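Local atomic coordinates of ubiquitin-conjugating enzyme E2, putative (Plasmodium falciparum, PDB entry 2Q0V), a protein that has the ubiquitin-conjugating E2 fold, resembles the UEV group of E2 variants and probably takes part in ubiquitin conjugation. Residues 58-63 with 71-76; 75-80 with 92-97. All coordinates share one frame; numbering follows the deposited sequence.

Contact 1 (58-63 with 71-76); sequences SCTIFG and NRIYSL
The amide N of Gly63 reaches O of Arg72 at 2.7 Å, closing the loop end of an antiparallel ladder. Further along, Ile61 and Tyr74 exchange two backbone hydrogen bonds and so do Cys59 and Leu76, while Thr60–Ser75 and Phe62–Ile73 form the non-hydrogen-bonded pairs between them. In one of these gaps CA of Thr60 lies 3.4 Å from O of Tyr74 as a CA-H...O contact.

On one face Ile73 touches both Thr60 and Phe62. CG2 of Thr60 lies 3.3 Å from CG2 of Ile73, shorter than methyls normally pack and therefore of doubtful exactness, and CD1 of Ile73 reaches CD2 of Phe62 at 3.8 Å. With CG anti to the backbone N (chi1 -178°), the Phe62 ring reaches the turn before the other strand: CE2 lies 3.5 Å from CA of Asn71, and OD1 of Asn71 comes in at the ring edge, in its plane, 3.9 Å from CZ. Ring and amide run side by side with their planes 46° apart.

On the other face CG of Leu76 sits between the backbone N and the carbonyl carbon (chi1 48°), which sends its methyls across to Ile61, CD2 of Leu76 resting 3.8 Å from CD1 of Ile61. Tyr74 presents its ring edge to O of Ile61 and CA of Gly63.

This second face is the buried one. Helix 125-135 packs on it, with Leu129 against Cys59 and Leu132 against Ile61 and Leu76, while strands 42-46 and 90-93 flank the hairpin of 56-62 and 73-79 in the sheet.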
ATOM      1  N   SER A  58      -1.385   2.683   8.377  1.00 37.23           N
ATOM      2  CA  SER A  58      -2.229   3.664   7.713  1.00 38.14           C
ATOM      3  C   SER A  58      -1.490   4.338   6.548  1.00 37.59           C
ATOM      4  O   SER A  58      -0.419   4.914   6.735  1.00 37.63           O
ATOM      5  CB  SER A  58      -2.692   4.723   8.704  1.00 37.90           C
ATOM      6  OG  SER A  58      -3.675   4.169   9.544  1.00 41.77           O
ATOM      7  N   CYS A  59      -2.104   4.274   5.367  1.00 37.32           N
ATOM      8  CA  CYS A  59      -1.511   4.715   4.106  1.00 37.18           C
ATOM      9  C   CYS A  59      -2.413   5.658   3.310  1.00 37.20           C
ATOM     10  O   CYS A  59      -3.638   5.601   3.409  1.00 37.54           O
ATOM     11  CB  CYS A  59      -1.158   3.502   3.255  1.00 36.41           C
ATOM     12  SG  CYS A  59      -0.142   2.277   4.120  1.00 37.83           S
ATOM     13  N   THR A  60      -1.791   6.518   2.515  1.00 37.50           N
ATOM     14  CA  THR A  60      -2.494   7.420   1.613  1.00 38.11           C
ATOM     15  C   THR A  60      -1.909   7.332   0.196  1.00 38.48           C
ATOM     16  O   THR A  60      -0.673   7.335   0.016  1.00 38.30           O
ATOM     17  CB  THR A  60      -2.406   8.871   2.111  1.00 38.32           C
ATOM     18  OG1 THR A  60      -2.964   8.962   3.428  1.00 39.93           O
ATOM     19  CG2 THR A  60      -3.180   9.794   1.224  1.00 38.25           C
ATOM     20  N   ILE A  61      -2.813   7.256  -0.783  1.00 38.17           N
ATOM     21  CA  ILE A  61      -2.507   7.364  -2.202  1.00 38.89           C
ATOM     22  C   ILE A  61      -3.223   8.612  -2.787  1.00 38.30           C
ATOM     23  O   ILE A  61      -4.459   8.727  -2.721  1.00 37.29           O
ATOM     24  CB  ILE A  61      -2.998   6.103  -2.976  1.00 38.98           C
ATOM     25  CG1 ILE A  61      -2.116   4.892  -2.686  1.00 41.44           C
ATOM     26  CG2 ILE A  61      -2.994   6.325  -4.477  1.00 40.47           C
ATOM     27  CD1 ILE A  61      -2.715   3.596  -3.265  1.00 39.33           C
ATOM     28  N   PHE A  62      -2.446   9.525  -3.363  1.00 37.57           N
ATOM     29  CA  PHE A  62      -2.996  10.538  -4.266  1.00 36.83           C
ATOM     30  C   PHE A  62      -3.387   9.943  -5.630  1.00 35.64           C
ATOM     31  O   PHE A  62      -2.616   9.204  -6.252  1.00 34.28           O
ATOM     32  CB  PHE A  62      -2.003  11.672  -4.434  1.00 38.13           C
ATOM     33  CG  PHE A  62      -2.484  12.796  -5.318  1.00 41.01           C
ATOM     34  CD1 PHE A  62      -1.675  13.276  -6.351  1.00 43.63           C
ATOM     35  CD2 PHE A  62      -3.735  13.397  -5.114  1.00 41.85           C
ATOM     36  CE1 PHE A  62      -2.119  14.349  -7.193  1.00 44.03           C
ATOM     37  CE2 PHE A  62      -4.176  14.449  -5.931  1.00 42.32           C
ATOM     38  CZ  PHE A  62      -3.366  14.928  -6.974  1.00 41.88           C
ATOM     39  N   GLY A  63      -4.605  10.242  -6.067  1.00 34.51           N
ATOM     40  CA  GLY A  63      -5.074   9.863  -7.394  1.00 33.94           C
ATOM     41  C   GLY A  63      -4.174  10.350  -8.508  1.00 34.33           C
ATOM     42  O   GLY A  63      -3.454  11.333  -8.385  1.00 33.73           O
ATOM     43  N   ASN A  71      -7.100  14.089  -8.458  1.00 41.16           N
ATOM     44  CA  ASN A  71      -7.397  14.970  -7.298  1.00 41.81           C
ATOM     45  C   ASN A  71      -8.125  14.344  -6.114  1.00 41.29           C
ATOM     46  O   ASN A  71      -8.630  15.058  -5.241  1.00 41.44           O
ATOM     47  CB  ASN A  71      -8.138  16.250  -7.732  1.00 42.02           C
ATOM     48  CG  ASN A  71      -7.279  17.139  -8.606  1.00 43.90           C
ATOM     49  OD1 ASN A  71      -6.113  17.423  -8.283  1.00 44.82           O
ATOM     50  ND2 ASN A  71      -7.838  17.566  -9.740  1.00 47.04           N
ATOM     51  N   ARG A  72      -8.166  13.019  -6.082  1.00 40.17           N
ATOM     52  CA  ARG A  72      -8.760  12.323  -4.968  1.00 38.75           C
ATOM     53  C   ARG A  72      -7.687  11.712  -4.066  1.00 37.81           C
ATOM     54  O   ARG A  72      -6.594  11.350  -4.532  1.00 37.47           O
ATOM     55  CB  ARG A  72      -9.714  11.250  -5.481  1.00 39.12           C
ATOM     56  CG  ARG A  72     -10.794  11.771  -6.405  1.00 39.61           C
ATOM     57  CD  ARG A  72     -11.828  10.699  -6.572  1.00 42.99           C
ATOM     58  NE  ARG A  72     -12.980  11.131  -7.351  1.00 44.59           N
ATOM     59  CZ  ARG A  72     -14.154  10.513  -7.336  1.00 44.85           C
ATOM     60  NH1 ARG A  72     -15.143  10.986  -8.071  1.00 45.86           N
ATOM     61  NH2 ARG A  72     -14.337   9.432  -6.585  1.00 43.98           N
ATOM     62  N   ILE A  73      -8.018  11.620  -2.782  1.00 36.40           N
ATOM     63  CA  ILE A  73      -7.177  11.029  -1.773  1.00 35.78           C
ATOM     64  C   ILE A  73      -7.801   9.709  -1.383  1.00 35.07           C
ATOM     65  O   ILE A  73      -8.983   9.659  -1.056  1.00 35.05           O
ATOM     66  CB  ILE A  73      -7.083  11.911  -0.500  1.00 36.39           C
ATOM     67  CG1 ILE A  73      -6.715  13.349  -0.851  1.00 36.82           C
ATOM     68  CG2 ILE A  73      -6.073  11.317   0.525  1.00 35.10           C
ATOM     69  CD1 ILE A  73      -5.435  13.444  -1.673  1.00 40.50           C
ATOM     70  N   TYR A  74      -7.010   8.639  -1.417  1.00 34.33           N
ATOM     71  CA  TYR A  74      -7.499   7.327  -1.012  1.00 33.29           C
ATOM     72  C   TYR A  74      -6.778   6.905   0.221  1.00 33.40           C
ATOM     73  O   TYR A  74      -5.552   6.974   0.266  1.00 33.59           O
ATOM     74  CB  TYR A  74      -7.330   6.301  -2.131  1.00 32.91           C
ATOM     75  CG  TYR A  74      -8.178   6.642  -3.330  1.00 31.28           C
ATOM     76  CD1 TYR A  74      -7.679   7.460  -4.331  1.00 29.64           C
ATOM     77  CD2 TYR A  74      -9.481   6.168  -3.444  1.00 30.48           C
ATOM     78  CE1 TYR A  74      -8.433   7.802  -5.412  1.00 29.45           C
ATOM     79  CE2 TYR A  74     -10.266   6.520  -4.538  1.00 30.86           C
ATOM     80  CZ  TYR A  74      -9.723   7.343  -5.518  1.00 30.98           C
ATOM     81  OH  TYR A  74     -10.465   7.717  -6.626  1.00 32.20           O
ATOM     82  N   SER A  75      -7.551   6.508   1.234  1.00 33.75           N
ATOM     83  CA  SER A  75      -7.031   5.957   2.485  1.00 34.00           C
ATOM     84  C   SER A  75      -7.022   4.424   2.445  1.00 33.97           C
ATOM     85  O   SER A  75      -7.973   3.794   1.955  1.00 33.01           O
ATOM     86  CB  SER A  75      -7.880   6.400   3.683  1.00 34.68           C
ATOM     87  OG  SER A  75      -7.573   7.729   4.070  1.00 37.21           O
ATOM     88  N   LEU A  76      -5.945   3.831   2.960  1.00 33.23           N
ATOM     89  CA  LEU A  76      -5.866   2.410   2.985  1.00 33.42           C
ATOM     90  C   LEU A  76      -5.084   1.867   4.158  1.00 34.28           C
ATOM     91  O   LEU A  76      -4.447   2.614   4.880  1.00 34.55           O
ATOM     92  CB  LEU A  76      -5.436   1.827   1.633  1.00 33.36           C
ATOM     93  CG  LEU A  76      -4.306   2.200   0.689  1.00 33.10           C
ATOM     94  CD1 LEU A  76      -4.434   1.233  -0.465  1.00 30.69           C
ATOM     95  CD2 LEU A  76      -4.331   3.643   0.180  1.00 31.32           C
TER

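Contact 2 (75-80 with 92-97); sequences SLTIFC and KFDTKI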
ATOM      1  N   SER A  75      -7.551   6.508   1.234  1.00 33.75           N
ATOM      2  CA  SER A  75      -7.031   5.957   2.485  1.00 34.00           C
ATOM      3  C   SER A  75      -7.022   4.424   2.445  1.00 33.97           C
ATOM      4  O   SER A  75      -7.973   3.794   1.955  1.00 33.01           O
ATOM      5  CB  SER A  75      -7.880   6.400   3.683  1.00 34.68           C
ATOM      6  OG  SER A  75      -7.573   7.729   4.070  1.00 37.21           O
ATOM      7  N   LEU A  76      -5.945   3.831   2.960  1.00 33.23           N
ATOM      8  CA  LEU A  76      -5.866   2.410   2.985  1.00 33.42           C
ATOM      9  C   LEU A  76      -5.084   1.867   4.158  1.00 34.28           C
ATOM     10  O   LEU A  76      -4.447   2.614   4.880  1.00 34.55           O
ATOM     11  CB  LEU A  76      -5.436   1.827   1.633  1.00 33.36           C
ATOM     12  CG  LEU A  76      -4.306   2.200   0.689  1.00 33.10           C
ATOM     13  CD1 LEU A  76      -4.434   1.233  -0.465  1.00 30.69           C
ATOM     14  CD2 LEU A  76      -4.331   3.643   0.180  1.00 31.32           C
ATOM     15  N   THR A  77      -5.229   0.567   4.380  1.00 35.32           N
ATOM     16  CA  THR A  77      -4.682  -0.102   5.540  1.00 36.59           C
ATOM     17  C   THR A  77      -3.866  -1.279   5.029  1.00 36.10           C
ATOM     18  O   THR A  77      -4.357  -2.080   4.250  1.00 36.43           O
ATOM     19  CB  THR A  77      -5.840  -0.555   6.508  1.00 36.92           C
ATOM     20  OG1 THR A  77      -6.515   0.608   6.996  1.00 39.29           O
ATOM     21  CG2 THR A  77      -5.327  -1.336   7.696  1.00 37.66           C
ATOM     22  N   ILE A  78      -2.604  -1.345   5.437  1.00 36.26           N
ATOM     23  CA  ILE A  78      -1.727  -2.481   5.094  1.00 35.91           C
ATOM     24  C   ILE A  78      -1.405  -3.280   6.370  1.00 36.24           C
ATOM     25  O   ILE A  78      -1.023  -2.731   7.381  1.00 35.41           O
ATOM     26  CB  ILE A  78      -0.451  -2.012   4.296  1.00 35.07           C
ATOM     27  CG1 ILE A  78      -0.898  -1.463   2.936  1.00 36.24           C
ATOM     28  CG2 ILE A  78       0.531  -3.150   4.095  1.00 34.14           C
ATOM     29  CD1 ILE A  78       0.215  -1.101   1.953  1.00 35.67           C
ATOM     30  N   PHE A  79      -1.605  -4.579   6.333  1.00 38.23           N
ATOM     31  CA  PHE A  79      -1.329  -5.371   7.503  1.00 40.12           C
ATOM     32  C   PHE A  79      -0.220  -6.345   7.219  1.00 40.59           C
ATOM     33  O   PHE A  79      -0.388  -7.213   6.368  1.00 40.98           O
ATOM     34  CB  PHE A  79      -2.571  -6.157   7.950  1.00 41.78           C
ATOM     35  CG  PHE A  79      -2.283  -7.111   9.089  1.00 43.36           C
ATOM     36  CD1 PHE A  79      -2.194  -6.633  10.394  1.00 43.91           C
ATOM     37  CD2 PHE A  79      -2.039  -8.461   8.844  1.00 45.17           C
ATOM     38  CE1 PHE A  79      -1.889  -7.483  11.438  1.00 46.01           C
ATOM     39  CE2 PHE A  79      -1.728  -9.331   9.895  1.00 47.60           C
ATOM     40  CZ  PHE A  79      -1.653  -8.840  11.191  1.00 45.40           C
ATOM     41  N   CYS A  80       0.890  -6.223   7.939  1.00 41.46           N
ATOM     42  CA  CYS A  80       2.026  -7.150   7.780  1.00 43.17           C
ATOM     43  C   CYS A  80       2.005  -8.248   8.854  1.00 44.43           C
ATOM     44  O   CYS A  80       2.307  -7.965  10.013  1.00 45.04           O
ATOM     45  CB  CYS A  80       3.361  -6.391   7.873  1.00 43.39           C
ATOM     46  SG  CYS A  80       3.562  -4.959   6.745  1.00 42.43           S
ATOM     47  N   LYS A  92      -6.063  -3.307   1.942  1.00 38.85           N
ATOM     48  CA  LYS A  92      -7.433  -2.873   1.698  1.00 39.71           C
ATOM     49  C   LYS A  92      -7.650  -1.361   1.722  1.00 39.63           C
ATOM     50  O   LYS A  92      -7.049  -0.612   2.518  1.00 39.62           O
ATOM     51  CB  LYS A  92      -8.458  -3.604   2.587  1.00 40.44           C
ATOM     52  CG  LYS A  92      -8.260  -3.523   4.068  1.00 43.10           C
ATOM     53  CD  LYS A  92      -8.958  -4.717   4.753  1.00 45.10           C
ATOM     54  CE  LYS A  92      -8.213  -6.065   4.493  1.00 47.73           C
ATOM     55  NZ  LYS A  92      -8.833  -7.318   5.124  1.00 47.20           N
ATOM     56  N   PHE A  93      -8.503  -0.931   0.805  1.00 38.87           N
ATOM     57  CA  PHE A  93      -8.922   0.441   0.742  1.00 38.79           C
ATOM     58  C   PHE A  93     -10.011   0.646   1.792  1.00 39.76           C
ATOM     59  O   PHE A  93     -10.935  -0.173   1.933  1.00 39.71           O
ATOM     60  CB  PHE A  93      -9.476   0.762  -0.643  1.00 37.97           C
ATOM     61  CG  PHE A  93      -8.435   1.091  -1.659  1.00 36.60           C
ATOM     62  CD1 PHE A  93      -7.809   0.087  -2.375  1.00 34.40           C
ATOM     63  CD2 PHE A  93      -8.080   2.424  -1.904  1.00 35.43           C
ATOM     64  CE1 PHE A  93      -6.848   0.392  -3.315  1.00 35.18           C
ATOM     65  CE2 PHE A  93      -7.119   2.742  -2.854  1.00 35.47           C
ATOM     66  CZ  PHE A  93      -6.503   1.730  -3.564  1.00 36.22           C
ATOM     67  N   ASP A  94      -9.859   1.731   2.538  1.00 40.14           N
ATOM     68  CA  ASP A  94     -10.892   2.257   3.391  1.00 40.61           C
ATOM     69  C   ASP A  94     -11.760   3.208   2.525  1.00 40.63           C
ATOM     70  O   ASP A  94     -12.977   3.177   2.615  1.00 40.99           O
ATOM     71  CB  ASP A  94     -10.254   2.980   4.588  1.00 40.70           C
ATOM     72  CG  ASP A  94      -9.284   2.071   5.389  1.00 43.96           C
ATOM     73  OD1 ASP A  94      -9.631   0.907   5.726  1.00 47.02           O
ATOM     74  OD2 ASP A  94      -8.156   2.523   5.705  1.00 46.84           O
ATOM     75  N   THR A  95     -11.120   4.013   1.665  1.00 40.06           N
ATOM     76  CA  THR A  95     -11.806   4.853   0.688  1.00 39.33           C
ATOM     77  C   THR A  95     -12.247   4.004  -0.494  1.00 40.22           C
ATOM     78  O   THR A  95     -11.486   3.136  -0.986  1.00 39.78           O
ATOM     79  CB  THR A  95     -10.920   6.007   0.175  1.00 38.79           C
ATOM     80  OG1 THR A  95     -10.314   6.680   1.279  1.00 38.69           O
ATOM     81  CG2 THR A  95     -11.732   7.021  -0.590  1.00 37.69           C
ATOM     82  N   LYS A  96     -13.485   4.255  -0.931  1.00 40.59           N
ATOM     83  CA  LYS A  96     -14.109   3.513  -2.005  1.00 41.15           C
ATOM     84  C   LYS A  96     -13.418   3.784  -3.317  1.00 41.05           C
ATOM     85  O   LYS A  96     -13.136   4.928  -3.657  1.00 41.67           O
ATOM     86  CB  LYS A  96     -15.589   3.854  -2.119  1.00 41.46           C
ATOM     87  CG  LYS A  96     -16.456   3.143  -1.092  1.00 46.08           C
ATOM     88  CD  LYS A  96     -17.835   2.788  -1.650  1.00 51.01           C
ATOM     89  CE  LYS A  96     -18.825   2.529  -0.513  1.00 54.26           C
ATOM     90  NZ  LYS A  96     -19.802   1.409  -0.812  1.00 58.31           N
ATOM     91  N   ILE A  97     -13.176   2.717  -4.068  1.00 40.37           N
ATOM     92  CA  ILE A  97     -12.520   2.821  -5.343  1.00 39.89           C
ATOM     93  C   ILE A  97     -13.052   1.732  -6.279  1.00 40.47           C
ATOM     94  O   ILE A  97     -13.519   0.674  -5.837  1.00 40.55           O
ATOM     95  CB  ILE A  97     -10.961   2.771  -5.154  1.00 40.01           C
ATOM     96  CG1 ILE A  97     -10.223   3.328  -6.380  1.00 39.22           C
ATOM     97  CG2 ILE A  97     -10.482   1.382  -4.705  1.00 37.63           C
ATOM     98  CD1 ILE A  97      -8.719   3.373  -6.212  1.00 39.19           C
TER
HETATM   99  O   HOH W   1      -6.438   3.904   6.799  1.00 54.54           O
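Leu76 and Phe93 lie side by side, pointing the same way from a non-hydrogen-bonded antiparallel pair, and the flat ring turns its face to the leucine. CD1 of Leu76 stands 3.7 Å from the ring centroid and only 9° off the normal, a CH-pi contact centred on the face. CG2 of Ile97 sits over the centre of the opposite face, 3.6 Å above the plane, so the Phe93 ring is clamped between two aliphatic methyls.

Thr77 projects from the other face of the sheet, and the side chain of Asp94, in the loop after the strand, crosses it at about a right angle. The Thr77 hydroxyl OG1 donates to the syn lone pair of Asp94 OD2 at 2.8 Å. Asp94 carries CG beside its own N and anti to the carbonyl carbon (chi1 -56°), which swings the carboxylate back over the neighbouring strand. A water donates to O of Leu76 at 3.1 Å and lies beside the same OD2, too close to it for the length to be trusted.

Thr95 approaches Ser75 through its side chain: OG1 of Thr95 accepts a hydrogen bond from N of Ser75 at 2.8 Å, nearly straight (169°). O of Ser75 is gripped twice from one face of its plane, by N of Asp94 at 2.9 Å and by N of Thr95 at 3.2 Å. Thr77 and Lys92 form a regular hydrogen-bonded pair through both backbones.

After two beta pairs, backbone and side-chain bonds of Asp94 and Thr95 keep the departing chain fastened to strand 73-79, where the last strand of the antiparallel meander of the E2 (UBC) fold ends.

How the contacts relate
Strand 73-79 serves both contacts: its first half pairs with 58-63 in contact 1 and its middle with 92-97 in contact 2, so Ser75 and Leu76 belong to each and the contact centres are about 9 Å apart. The Leu76 side chain lies between the two contacts. Tyr74 bridges them on the helix-facing side, with CB of Tyr74 3.6 Å from CE2 of Phe93 and CE2 of Tyr74 3.7 Å from CG1 of Ile97; its backbone is close as well, CA of Tyr74 lying 3.7 Å from OG1 of Thr95. Together the contacts join three successive strands of the central sheet of the E2 fold.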